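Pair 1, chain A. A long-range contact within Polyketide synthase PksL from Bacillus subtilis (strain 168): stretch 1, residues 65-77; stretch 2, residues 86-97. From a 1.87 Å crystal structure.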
# COMPACT_ATOMS: atom_id res chain seq x y z
N ALA A 65 -2.72 -14.84 -8.40
CA ALA A 65 -3.10 -16.25 -8.18
C ALA A 65 -4.37 -16.51 -8.93
O ALA A 65 -5.23 -15.64 -9.04
CB ALA A 65 -3.29 -16.54 -6.71
N GLU A 66 -4.48 -17.69 -9.52
CA GLU A 66 -5.82 -18.03 -10.00
C GLU A 66 -6.27 -19.40 -9.50
O GLU A 66 -5.47 -20.28 -9.12
CB GLU A 66 -5.87 -17.94 -11.53
CG GLU A 66 -5.04 -19.02 -12.17
CD GLU A 66 -5.23 -19.14 -13.67
OE1 GLU A 66 -6.06 -18.43 -14.27
OE2 GLU A 66 -4.50 -19.96 -14.25
N GLN A 67 -7.58 -19.57 -9.56
CA GLN A 67 -8.23 -20.80 -9.23
C GLN A 67 -7.72 -21.22 -7.84
O GLN A 67 -7.77 -20.38 -6.91
CB GLN A 67 -7.98 -21.86 -10.31
CG GLN A 67 -8.50 -21.54 -11.71
CD GLN A 67 -8.02 -22.63 -12.69
OE1 GLN A 67 -6.87 -23.09 -12.63
NE2 GLN A 67 -8.91 -23.10 -13.53
N ASP A 68 -7.19 -22.43 -7.74
CA ASP A 68 -6.67 -23.00 -6.50
C ASP A 68 -5.16 -22.92 -6.38
O ASP A 68 -4.60 -23.56 -5.51
CB ASP A 68 -7.09 -24.48 -6.29
CG ASP A 68 -6.67 -25.41 -7.44
OD1 ASP A 68 -6.49 -24.96 -8.54
OD2 ASP A 68 -6.63 -26.63 -7.25
N ALA A 69 -4.50 -22.16 -7.26
CA ALA A 69 -3.02 -22.10 -7.27
C ALA A 69 -2.56 -21.37 -5.98
O ALA A 69 -3.27 -20.50 -5.46
CB ALA A 69 -2.51 -21.38 -8.50
N VAL A 70 -1.44 -21.81 -5.41
CA VAL A 70 -0.94 -21.17 -4.14
C VAL A 70 0.42 -20.62 -4.46
O VAL A 70 1.17 -21.35 -5.12
CB VAL A 70 -0.77 -22.20 -3.00
CG1 VAL A 70 -0.08 -21.56 -1.79
CG2 VAL A 70 -2.09 -22.80 -2.56
N ILE A 71 0.75 -19.39 -4.06
CA ILE A 71 2.09 -18.90 -4.20
C ILE A 71 2.74 -18.96 -2.80
O ILE A 71 2.31 -18.32 -1.84
CB ILE A 71 2.20 -17.47 -4.84
CG1 ILE A 71 2.01 -17.46 -6.37
CG2 ILE A 71 3.60 -16.87 -4.54
CD1 ILE A 71 0.88 -18.25 -6.94
N VAL A 72 3.80 -19.74 -2.70
CA VAL A 72 4.50 -19.87 -1.45
C VAL A 72 5.62 -18.85 -1.50
O VAL A 72 6.57 -19.02 -2.27
CB VAL A 72 5.02 -21.27 -1.27
CG1 VAL A 72 5.79 -21.36 0.04
CG2 VAL A 72 3.83 -22.27 -1.32
N LEU A 73 5.47 -17.76 -0.74
CA LEU A 73 6.34 -16.60 -0.80
C LEU A 73 7.32 -16.63 0.37
O LEU A 73 6.93 -16.55 1.54
CB LEU A 73 5.52 -15.29 -0.84
CG LEU A 73 6.25 -13.94 -1.15
CD1 LEU A 73 6.75 -13.88 -2.58
CD2 LEU A 73 5.39 -12.69 -0.92
N ASN A 74 8.59 -16.73 0.04
CA ASN A 74 9.66 -16.78 1.00
C ASN A 74 10.20 -15.40 1.11
O ASN A 74 10.63 -14.82 0.08
CB ASN A 74 10.69 -17.78 0.48
CG ASN A 74 10.47 -19.16 1.04
OD1 ASN A 74 9.52 -19.40 1.79
ND2 ASN A 74 11.38 -20.06 0.74
N ILE A 75 10.08 -14.79 2.31
CA ILE A 75 10.64 -13.45 2.58
C ILE A 75 11.90 -13.63 3.44
O ILE A 75 11.80 -14.15 4.54
CB ILE A 75 9.63 -12.49 3.18
CG1 ILE A 75 8.43 -12.40 2.24
CG2 ILE A 75 10.15 -11.07 3.32
CD1 ILE A 75 7.21 -11.99 2.95
N GLN A 76 13.06 -13.26 2.90
CA GLN A 76 14.31 -13.28 3.71
C GLN A 76 14.80 -11.83 3.94
O GLN A 76 14.88 -11.03 2.97
CB GLN A 76 15.37 -14.05 3.01
CG GLN A 76 14.95 -15.45 2.64
CD GLN A 76 16.14 -16.33 2.30
OE1 GLN A 76 17.29 -16.04 2.69
NE2 GLN A 76 15.89 -17.39 1.58
N CYS A 77 15.14 -11.54 5.20
CA CYS A 77 15.66 -10.25 5.64
C CYS A 77 17.04 -10.59 6.20
O CYS A 77 17.17 -11.44 7.08
CB CYS A 77 14.78 -9.63 6.70
SG CYS A 77 13.03 -9.87 6.29
N GLN A 86 18.55 -6.28 4.05
CA GLN A 86 18.13 -6.37 2.65
C GLN A 86 17.03 -7.42 2.73
O GLN A 86 17.20 -8.46 3.31
CB GLN A 86 19.25 -6.83 1.70
CG GLN A 86 19.23 -6.31 0.18
CD GLN A 86 17.89 -5.94 -0.64
OE1 GLN A 86 17.03 -6.78 -0.93
NE2 GLN A 86 17.83 -4.66 -1.14
N ILE A 87 15.94 -7.11 2.10
CA ILE A 87 14.75 -7.98 2.04
C ILE A 87 14.57 -8.45 0.60
O ILE A 87 14.63 -7.69 -0.33
CB ILE A 87 13.51 -7.13 2.46
CG1 ILE A 87 13.63 -6.57 3.88
CG2 ILE A 87 12.23 -7.98 2.41
CD1 ILE A 87 12.79 -5.35 4.04
N THR A 88 14.30 -9.73 0.43
CA THR A 88 13.93 -10.23 -0.90
C THR A 88 12.70 -11.17 -0.76
O THR A 88 12.57 -11.90 0.25
CB THR A 88 15.12 -11.06 -1.45
OG1 THR A 88 15.25 -12.15 -0.52
CG2 THR A 88 16.40 -10.31 -1.46
N ALA A 89 11.73 -11.10 -1.69
CA ALA A 89 10.61 -11.96 -1.56
C ALA A 89 10.51 -12.72 -2.89
O ALA A 89 10.34 -12.15 -3.93
CB ALA A 89 9.36 -11.20 -1.31
N LYS A 90 10.68 -14.01 -2.80
CA LYS A 90 10.66 -14.83 -4.00
C LYS A 90 9.67 -15.97 -3.75
O LYS A 90 9.60 -16.53 -2.66
CB LYS A 90 12.07 -15.36 -4.28
CG LYS A 90 12.81 -15.78 -3.06
CD LYS A 90 14.25 -16.19 -3.39
CE LYS A 90 15.19 -15.02 -3.44
NZ LYS A 90 16.11 -15.09 -2.28
N GLY A 91 8.91 -16.31 -4.77
CA GLY A 91 7.88 -17.24 -4.62
C GLY A 91 7.84 -18.35 -5.69
O GLY A 91 8.28 -18.20 -6.83
N ILE A 92 7.27 -19.44 -5.27
CA ILE A 92 7.00 -20.60 -6.13
C ILE A 92 5.51 -20.91 -6.15
O ILE A 92 4.90 -21.04 -5.12
CB ILE A 92 7.71 -21.83 -5.49
CG1 ILE A 92 9.21 -21.53 -5.35
CG2 ILE A 92 7.40 -23.07 -6.31
CD1 ILE A 92 10.06 -22.51 -4.53
N GLU A 93 4.95 -21.11 -7.33
CA GLU A 93 3.57 -21.47 -7.46
C GLU A 93 3.29 -22.99 -7.39
O GLU A 93 3.85 -23.74 -8.15
CB GLU A 93 3.02 -20.92 -8.77
CG GLU A 93 1.51 -21.22 -8.92
CD GLU A 93 1.06 -21.56 -10.32
OE1 GLU A 93 1.40 -22.65 -10.81
OE2 GLU A 93 0.29 -20.79 -10.92
N LYS A 94 2.41 -23.40 -6.49
CA LYS A 94 2.09 -24.80 -6.25
C LYS A 94 0.68 -25.00 -6.70
O LYS A 94 -0.23 -24.23 -6.41
CB LYS A 94 2.28 -25.19 -4.79
CG LYS A 94 3.73 -25.37 -4.39
CD LYS A 94 3.90 -25.88 -2.96
CE LYS A 94 5.31 -25.60 -2.44
NZ LYS A 94 5.50 -26.07 -1.04
N ARG A 95 0.49 -26.04 -7.49
CA ARG A 95 -0.83 -26.31 -7.95
C ARG A 95 -0.92 -27.77 -8.32
O ARG A 95 0.02 -28.56 -8.11
CB ARG A 95 -1.14 -25.45 -9.15
CG ARG A 95 -2.61 -25.05 -9.29
CD ARG A 95 -3.03 -25.06 -10.74
NE ARG A 95 -2.43 -23.92 -11.44
CZ ARG A 95 -3.10 -22.88 -11.95
NH1 ARG A 95 -2.44 -21.89 -12.58
NH2 ARG A 95 -4.41 -22.82 -11.84
N ASP A 96 -2.07 -28.10 -8.85
CA ASP A 96 -2.37 -29.38 -9.47
C ASP A 96 -3.77 -29.12 -10.06
O ASP A 96 -4.71 -29.05 -9.26
CB ASP A 96 -2.40 -30.47 -8.40
CG ASP A 96 -1.00 -31.04 -8.06
OD1 ASP A 96 -0.65 -31.06 -6.86
OD2 ASP A 96 -0.21 -31.43 -8.95
N GLY A 97 -3.96 -28.81 -11.36
CA GLY A 97 -2.94 -28.44 -12.37
C GLY A 97 -1.56 -29.10 -12.43
O GLY A 97 -1.43 -30.31 -12.24
O HOH W 1 -1.45 -18.48 -10.03

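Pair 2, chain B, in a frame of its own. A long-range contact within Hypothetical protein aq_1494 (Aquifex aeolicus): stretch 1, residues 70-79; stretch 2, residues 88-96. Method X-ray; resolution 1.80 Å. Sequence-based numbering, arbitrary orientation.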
# COMPACT_ATOMS: atom_id res chain seq x y z
N ASP B 70 -6.80 13.09 7.43
CA ASP B 70 -6.37 13.96 8.53
C ASP B 70 -7.24 13.79 9.77
O ASP B 70 -7.03 14.54 10.72
CB ASP B 70 -6.32 15.44 8.11
CG ASP B 70 -5.17 16.20 8.78
OD1 ASP B 70 -4.16 15.59 9.13
OD2 ASP B 70 -5.26 17.43 8.96
N ASP B 71 -8.17 12.81 9.79
CA ASP B 71 -8.95 12.49 10.99
C ASP B 71 -8.04 11.91 12.05
O ASP B 71 -7.16 11.10 11.75
CB ASP B 71 -10.07 11.48 10.75
CG ASP B 71 -11.32 12.08 10.13
OD1 ASP B 71 -11.46 13.30 10.12
OD2 ASP B 71 -12.17 11.28 9.70
N VAL B 72 -8.23 12.33 13.30
CA VAL B 72 -7.55 11.68 14.42
C VAL B 72 -8.49 10.60 14.94
O VAL B 72 -9.69 10.84 15.16
CB VAL B 72 -7.13 12.69 15.52
CG1 VAL B 72 -6.48 11.93 16.74
CG2 VAL B 72 -6.15 13.71 14.93
N PHE B 73 -7.96 9.39 15.09
CA PHE B 73 -8.75 8.27 15.51
C PHE B 73 -7.96 7.46 16.54
O PHE B 73 -6.76 7.68 16.72
CB PHE B 73 -9.24 7.44 14.29
CG PHE B 73 -8.15 6.72 13.58
CD1 PHE B 73 -7.75 5.46 13.99
CD2 PHE B 73 -7.48 7.35 12.52
CE1 PHE B 73 -6.71 4.78 13.33
CE2 PHE B 73 -6.43 6.70 11.88
CZ PHE B 73 -6.05 5.42 12.28
N GLU B 74 -8.65 6.58 17.25
CA GLU B 74 -8.01 5.73 18.24
C GLU B 74 -8.48 4.32 17.99
O GLU B 74 -9.65 4.10 17.72
CB GLU B 74 -8.36 6.19 19.67
CG GLU B 74 -7.90 7.61 19.93
CD GLU B 74 -8.12 8.05 21.37
OE1 GLU B 74 -9.00 7.49 22.03
OE2 GLU B 74 -7.35 8.92 21.83
N VAL B 75 -7.53 3.41 18.06
CA VAL B 75 -7.76 1.98 18.08
C VAL B 75 -7.62 1.52 19.55
O VAL B 75 -6.53 1.63 20.16
CB VAL B 75 -6.70 1.29 17.22
CG1 VAL B 75 -6.90 -0.22 17.20
CG2 VAL B 75 -6.71 1.91 15.79
N HIS B 76 -8.74 1.07 20.12
CA HIS B 76 -8.75 0.53 21.48
C HIS B 76 -8.72 -0.99 21.34
O HIS B 76 -9.68 -1.60 20.78
CB HIS B 76 -10.04 0.93 22.20
CG HIS B 76 -10.14 2.39 22.54
ND1 HIS B 76 -9.61 3.40 21.76
CD2 HIS B 76 -10.76 3.00 23.58
CE1 HIS B 76 -9.89 4.57 22.31
NE2 HIS B 76 -10.61 4.36 23.40
N LEU B 77 -7.64 -1.57 21.82
CA LEU B 77 -7.32 -2.98 21.69
C LEU B 77 -7.63 -3.69 22.99
O LEU B 77 -7.34 -3.15 24.06
CB LEU B 77 -5.81 -3.10 21.39
CG LEU B 77 -5.00 -4.37 21.17
CD1 LEU B 77 -3.67 -4.08 20.44
CD2 LEU B 77 -4.71 -5.05 22.50
N ASN B 78 -8.21 -4.89 22.90
CA ASN B 78 -8.42 -5.76 24.06
C ASN B 78 -8.04 -7.21 23.76
O ASN B 78 -8.35 -7.70 22.67
CB ASN B 78 -9.88 -5.66 24.50
CG ASN B 78 -10.18 -6.48 25.78
OD1 ASN B 78 -9.50 -6.31 26.81
ND2 ASN B 78 -11.17 -7.37 25.71
N LEU B 79 -7.36 -7.89 24.69
CA LEU B 79 -7.08 -9.33 24.56
C LEU B 79 -8.36 -10.06 24.89
O LEU B 79 -8.94 -9.88 25.96
CB LEU B 79 -5.95 -9.79 25.49
CG LEU B 79 -5.56 -11.28 25.47
CD1 LEU B 79 -4.88 -11.62 24.16
CD2 LEU B 79 -4.65 -11.66 26.67
N THR B 88 -6.40 -14.00 20.64
CA THR B 88 -7.38 -13.21 19.87
C THR B 88 -7.46 -11.80 20.44
O THR B 88 -7.68 -11.62 21.65
CB THR B 88 -8.80 -13.88 19.88
OG1 THR B 88 -8.70 -15.19 19.34
CG2 THR B 88 -9.82 -13.10 19.05
N PHE B 89 -7.25 -10.80 19.58
CA PHE B 89 -7.50 -9.43 19.95
C PHE B 89 -8.80 -8.92 19.37
O PHE B 89 -9.18 -9.31 18.25
CB PHE B 89 -6.37 -8.49 19.44
CG PHE B 89 -5.06 -8.67 20.13
CD1 PHE B 89 -4.88 -8.26 21.45
CD2 PHE B 89 -3.97 -9.20 19.44
CE1 PHE B 89 -3.62 -8.41 22.07
CE2 PHE B 89 -2.72 -9.34 20.05
CZ PHE B 89 -2.54 -8.96 21.37
N SER B 90 -9.46 -8.04 20.12
CA SER B 90 -10.57 -7.26 19.61
C SER B 90 -10.15 -5.80 19.52
O SER B 90 -9.23 -5.35 20.22
CB SER B 90 -11.87 -7.45 20.42
OG SER B 90 -11.95 -6.63 21.56
N TYR B 91 -10.78 -5.08 18.61
CA TYR B 91 -10.42 -3.70 18.33
C TYR B 91 -11.70 -2.93 18.15
O TYR B 91 -12.66 -3.43 17.51
CB TYR B 91 -9.58 -3.54 17.02
CG TYR B 91 -8.43 -4.48 16.86
CD1 TYR B 91 -7.14 -4.09 17.16
CD2 TYR B 91 -8.62 -5.74 16.36
CE1 TYR B 91 -6.07 -4.95 16.99
CE2 TYR B 91 -7.57 -6.62 16.19
CZ TYR B 91 -6.31 -6.23 16.51
OH TYR B 91 -5.31 -7.11 16.31
N ILE B 92 -11.74 -1.73 18.73
CA ILE B 92 -12.74 -0.75 18.37
C ILE B 92 -12.05 0.52 17.89
O ILE B 92 -11.14 1.03 18.54
CB ILE B 92 -13.74 -0.39 19.54
CG1 ILE B 92 -14.39 -1.67 20.07
CG2 ILE B 92 -14.80 0.56 19.04
CD1 ILE B 92 -14.75 -1.63 21.56
N VAL B 93 -12.47 1.00 16.72
CA VAL B 93 -11.92 2.24 16.18
C VAL B 93 -12.84 3.38 16.52
O VAL B 93 -14.01 3.39 16.10
CB VAL B 93 -11.69 2.15 14.66
CG1 VAL B 93 -11.13 3.52 14.14
CG2 VAL B 93 -10.74 0.98 14.33
N PHE B 94 -12.33 4.33 17.31
CA PHE B 94 -13.09 5.52 17.68
C PHE B 94 -12.67 6.77 16.96
O PHE B 94 -11.48 7.04 16.78
CB PHE B 94 -12.97 5.79 19.19
CG PHE B 94 -13.73 4.82 20.04
CD1 PHE B 94 -15.11 4.95 20.21
CD2 PHE B 94 -13.07 3.76 20.65
CE1 PHE B 94 -15.82 4.04 21.00
CE2 PHE B 94 -13.77 2.84 21.44
CZ PHE B 94 -15.14 2.99 21.61
N LYS B 95 -13.66 7.56 16.57
CA LYS B 95 -13.44 8.93 16.12
C LYS B 95 -14.40 9.86 16.87
O LYS B 95 -15.62 9.75 16.76
CB LYS B 95 -13.64 8.99 14.60
CG LYS B 95 -13.65 10.38 13.98
CD LYS B 95 -14.20 10.27 12.54
CE LYS B 95 -14.47 11.63 11.97
NZ LYS B 95 -14.81 11.69 10.50
N GLU B 96 -13.82 10.80 17.61
CA GLU B 96 -14.61 11.66 18.50
C GLU B 96 -15.43 10.73 19.43
O GLU B 96 -14.86 9.81 20.01
CB GLU B 96 -15.39 12.70 17.70
CG GLU B 96 -14.47 13.90 17.40
CD GLU B 96 -14.75 14.61 16.10
OE1 GLU B 96 -15.15 13.98 15.10
OE2 GLU B 96 -14.53 15.84 16.07
O HOH W 2 -11.04 10.90 17.50

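What backbone geometry do the two pairs share? Each consists of two neighbouring antiparallel strands, with N-to-C directions at 155° in pair 1 and 159° in pair 2, and the central residues superpose with an RMSD of 0.5 Å. The register is the same. Val A70 pairs with Lys A94 as Glu B74 does with Phe B94, and at each of these hydrogen-bonded pairs the two peptides bond reciprocally. In pair 1, Val A70 N lies 2.9 Å from Lys A94 O. The return bond, from Lys A94 N to Val A70 O, is 2.8 Å. In pair 2, Glu B74 N lies 2.9 Å from Phe B94 O. Its return bond, from Phe B94 N to Glu B74 O, is 2.7 Å. The pattern repeats two residues on, at Val A72 with Ile A92 and His B76 with Ile B92, then at Asn A74 with Lys A90 and Asn B78 with Ser B90.

How is the face carrying Leu A73 and Leu B77 filled? These leucines match, but the residues across from them are Gly A91 and Tyr B91. In pair 1 the space beside the glycine is taken by its neighbours: a CB on Gly A91 would lie 3.0 Å from Ile A71 CG2, a clash, and 3.3 Å from Leu A73 CD1. The leucine also reaches Ala A89, with CD1 4.0 Å from Ala A89 CB. In pair 2 the bulk comes from the second strand. Val B75 CG1 lies 3.9 Å from Tyr B91 CD1, at the edge of the tyrosine ring, and Leu B77 CD2 packs 3.4 Å from CD1 of Phe B89, the counterpart of Ala A89. The leucines differ in chi2, p for Leu A73 and t for Leu B77.

What happens on the other face, around Val A72 and His B76? Both positions lie diagonally across from the residue matched as Lys A94 and Phe B94. In pair 1 the contact is aliphatic, Val A72 CG2 meeting Lys A94 CE at 3.8 Å, so the lysine contributes its methylene chain. In pair 2 it is aromatic: the edge of Phe B94 points toward the face of His B76, with ring centroids 4.7 Å apart and planes at 57°. Ile A92 and Ile B92 are nearly superimposable, their side-chain centres 0.5 Å apart.

How do the charged residues at the matched positions Arg A95 and Lys B95 tie down the end of the contact? Both form salt bridges to an acid on the first strand's leading segment. Arg A95 NH1 bonds to Glu A66 OE2 at 3.3 Å, while Ala A69 CB lies over one face of the guanidinium. A type II' turn from Glu A66 to Ala A69 shapes that segment. Lys B95, extended with all four chi angles t, achieves a shorter bond, NZ to Asp B71 OD2 at 2.8 Å. At Ala A69's counterpart, Phe B73 instead packs its CD1 3.9 Å from Val B93 CG1.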